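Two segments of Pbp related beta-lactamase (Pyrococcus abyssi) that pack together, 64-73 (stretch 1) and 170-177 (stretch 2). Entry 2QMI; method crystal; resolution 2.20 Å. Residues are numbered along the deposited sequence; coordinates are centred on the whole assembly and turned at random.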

# COMPACT_ATOMS: atom_id res chain seq x y z
N PHE A 64 49.28 -14.68 6.29
CA PHE A 64 49.89 -14.83 7.60
C PHE A 64 49.85 -16.30 8.02
O PHE A 64 50.85 -16.86 8.46
N THR A 65 48.69 -16.93 7.88
CA THR A 65 48.52 -18.32 8.23
C THR A 65 49.51 -19.18 7.44
O THR A 65 50.10 -20.12 7.99
N ALA A 66 49.69 -18.87 6.16
CA ALA A 66 50.60 -19.63 5.31
C ALA A 66 52.05 -19.44 5.76
O ALA A 66 52.85 -20.37 5.67
N LEU A 67 52.37 -18.24 6.23
CA LEU A 67 53.72 -17.95 6.69
C LEU A 67 54.03 -18.77 7.94
O LEU A 67 55.10 -19.38 8.05
N ALA A 68 53.08 -18.80 8.88
CA ALA A 68 53.25 -19.56 10.11
C ALA A 68 53.57 -21.01 9.75
O ALA A 68 54.44 -21.64 10.35
N ILE A 69 52.84 -21.53 8.76
CA ILE A 69 53.03 -22.89 8.29
C ILE A 69 54.43 -23.09 7.73
O ILE A 69 55.05 -24.13 7.96
N MET A 70 54.93 -22.10 6.99
CA MET A 70 56.27 -22.20 6.41
C MET A 70 57.31 -22.27 7.52
O MET A 70 58.27 -23.03 7.44
N LYS A 71 57.11 -21.48 8.57
CA LYS A 71 58.03 -21.44 9.69
C LYS A 71 58.12 -22.81 10.36
O LYS A 71 59.21 -23.38 10.50
N LEU A 72 56.96 -23.34 10.75
CA LEU A 72 56.91 -24.64 11.41
C LEU A 72 57.52 -25.74 10.53
O LEU A 72 58.09 -26.69 11.05
N VAL A 73 57.40 -25.60 9.21
CA VAL A 73 57.96 -26.59 8.30
C VAL A 73 59.49 -26.48 8.29
O VAL A 73 60.22 -27.47 8.38
N LYS A 170 44.15 -24.77 12.95
CA LYS A 170 44.12 -25.82 13.96
C LYS A 170 45.42 -26.63 13.91
O LYS A 170 45.91 -27.08 14.94
N ILE A 171 45.95 -26.82 12.71
CA ILE A 171 47.20 -27.55 12.55
C ILE A 171 48.31 -26.76 13.24
O ILE A 171 49.19 -27.34 13.89
N ILE A 172 48.25 -25.44 13.12
CA ILE A 172 49.25 -24.58 13.75
C ILE A 172 49.22 -24.74 15.27
O ILE A 172 50.27 -24.81 15.90
N GLU A 173 48.03 -24.81 15.84
CA GLU A 173 47.92 -24.97 17.29
C GLU A 173 48.39 -26.37 17.68
O GLU A 173 49.10 -26.55 18.68
N LYS A 174 47.99 -27.36 16.90
CA LYS A 174 48.37 -28.74 17.16
C LYS A 174 49.88 -28.90 17.21
O LYS A 174 50.42 -29.56 18.10
N VAL A 175 50.57 -28.28 16.26
CA VAL A 175 52.03 -28.38 16.19
C VAL A 175 52.82 -27.44 17.09
O VAL A 175 53.80 -27.86 17.69
N SER A 176 52.39 -26.18 17.21
CA SER A 176 53.10 -25.20 18.03
C SER A 176 52.84 -25.32 19.53
O SER A 176 53.65 -24.86 20.34
N GLY A 177 51.71 -25.91 19.89
CA GLY A 177 51.39 -26.06 21.29
C GLY A 177 50.65 -24.86 21.87
O GLY A 177 50.17 -24.92 23.00

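Knobs-into-holes packing, in which a side chain of one helix settles into a hollow formed by four residues of its neighbour, is well illustrated by two helical segments of this Pbp related beta-lactamase. They lie at least 100 residues apart in sequence wherever they touch, yet run in broadly the same direction, with an angle of 31° between their axes and a closest axial approach of 10.3 Å. The contact is small, burying 282 Å² over both sides, and is organised around a single knob.

That knob is Ile172. Its CA-to-CB bond points sideways, but the m, t rotamer extends the chain so that its end comes nearer the first helix, into a hollow made by Thr65, Ala68, Ile69 and Leu72. These residues, spaced three and four apart, are the classic four corners of a hole on a helical surface. Ala68 points toward the second helix, and its short side chain leaves room for the tip of the isoleucine: Ala68 CB lies 3.5 Å from Ile172 CD1. Ile172 CD1 also meets the Thr65 wall, 3.8 Å from Thr65 O and 4.1 Å from Thr65 CG2. Another wall is Ile69, sideways at its base but, in the m, m rotamer, bringing its end closer; Ile69 CD1 approaches Ile172 CG1 to 3.7 Å. This lining accords with the backbone register, in which Ile69 CA and Ile172 CA are 6.9 Å apart.

Leu72 completes the hole and is itself a prominent bump. Pointing toward the second helix in the m, t rotamer, it rests against the base of the knob, with Leu72 CD1 4.2 Å from Ile172 CA and 4.3 Å from Ile172 CG1. One turn along, Leu72 CD1 also meets Val175 CG1 at 4.3 Å, the valine being in the t rotamer, while Leu72 CD2 reaches Ser176 CB at 4.5 Å. Ile171, also m, t, adds a looser contact through Ile171 CG2, 4.5 Å from Ile69 CD1.

No hydrogen bond crosses between the stretches, so the match is one of apolar shape. Several polar side chains find partners in other ways. Ser176, in the p rotamer, turns its hydroxyl back to its own helix, donating from Ser176 OG to Ile172 O at 2.9 Å. Away from the contact, Lys170 NZ and Glu173 OE1 form a salt bridge at 2.5 Å, and Thr65 OG1 finds a partner elsewhere in the structure. Beyond Ser176, Gly177 leaves the helix with positive phi.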

# COMPACT_ATOMS: atom_id res chain seq x y z
CB PHE A 64 49.15 -13.98 8.63
CG PHE A 64 49.38 -12.52 8.47
CD1 PHE A 64 50.25 -11.84 9.32
CD2 PHE A 64 48.72 -11.80 7.49
CE1 PHE A 64 50.47 -10.47 9.19
CE2 PHE A 64 48.92 -10.43 7.35
CZ PHE A 64 49.80 -9.77 8.20
CB THR A 65 47.09 -18.81 7.92
OG1 THR A 65 46.16 -18.13 8.78
CG2 THR A 65 46.98 -20.32 8.14
CB ALA A 66 50.44 -19.20 3.86
CB LEU A 67 53.87 -16.45 6.99
CG LEU A 67 55.27 -15.93 7.35
CD1 LEU A 67 56.25 -16.23 6.22
CD2 LEU A 67 55.20 -14.43 7.59
CB ALA A 68 51.99 -19.50 10.95
CB ILE A 69 52.00 -23.26 7.19
CG1 ILE A 69 50.59 -23.36 7.79
CG2 ILE A 69 52.40 -24.57 6.51
CD1 ILE A 69 50.38 -24.52 8.77
CB MET A 70 56.58 -20.97 5.53
CG MET A 70 55.76 -20.86 4.25
SD MET A 70 56.07 -22.17 3.03
CE MET A 70 54.75 -23.30 3.42
CB LYS A 71 57.57 -20.40 10.71
CG LYS A 71 58.64 -20.01 11.72
CD LYS A 71 58.25 -18.75 12.48
CE LYS A 71 59.34 -18.34 13.45
NZ LYS A 71 59.59 -19.43 14.44
CB LEU A 72 55.47 -24.98 11.77
CG LEU A 72 54.80 -24.03 12.77
CD1 LEU A 72 53.32 -24.35 12.89
CD2 LEU A 72 55.50 -24.12 14.13
CB VAL A 73 57.43 -26.39 6.87
CG1 VAL A 73 58.08 -27.38 5.91
CG2 VAL A 73 55.92 -26.57 6.86
CB LYS A 170 42.91 -26.74 13.71
CG LYS A 170 42.71 -27.81 14.78
CD LYS A 170 42.70 -27.19 16.17
CE LYS A 170 41.58 -26.17 16.31
NZ LYS A 170 41.71 -25.40 17.59
CB ILE A 171 47.53 -27.73 11.05
CG1 ILE A 171 46.55 -28.75 10.45
CG2 ILE A 171 48.96 -28.19 10.87
CD1 ILE A 171 46.76 -29.03 8.99
CB ILE A 172 48.99 -23.11 13.38
CG1 ILE A 172 49.40 -22.89 11.92
CG2 ILE A 172 49.72 -22.18 14.34
CD1 ILE A 172 49.14 -21.48 11.39
CB GLU A 173 46.47 -24.77 17.74
CG GLU A 173 45.83 -23.47 17.25
CD GLU A 173 44.54 -23.14 17.98
OE1 GLU A 173 43.75 -24.07 18.24
OE2 GLU A 173 44.31 -21.95 18.27
CB LYS A 174 47.79 -29.66 16.07
CG LYS A 174 48.29 -31.10 16.14
CD LYS A 174 47.81 -31.80 17.41
CE LYS A 174 48.41 -33.19 17.53
NZ LYS A 174 47.94 -33.87 18.78
CB VAL A 175 52.51 -28.19 14.73
CG1 VAL A 175 54.03 -28.15 14.69
CG2 VAL A 175 51.99 -29.33 13.87
CB SER A 176 52.73 -23.78 17.60
OG SER A 176 51.47 -23.40 18.15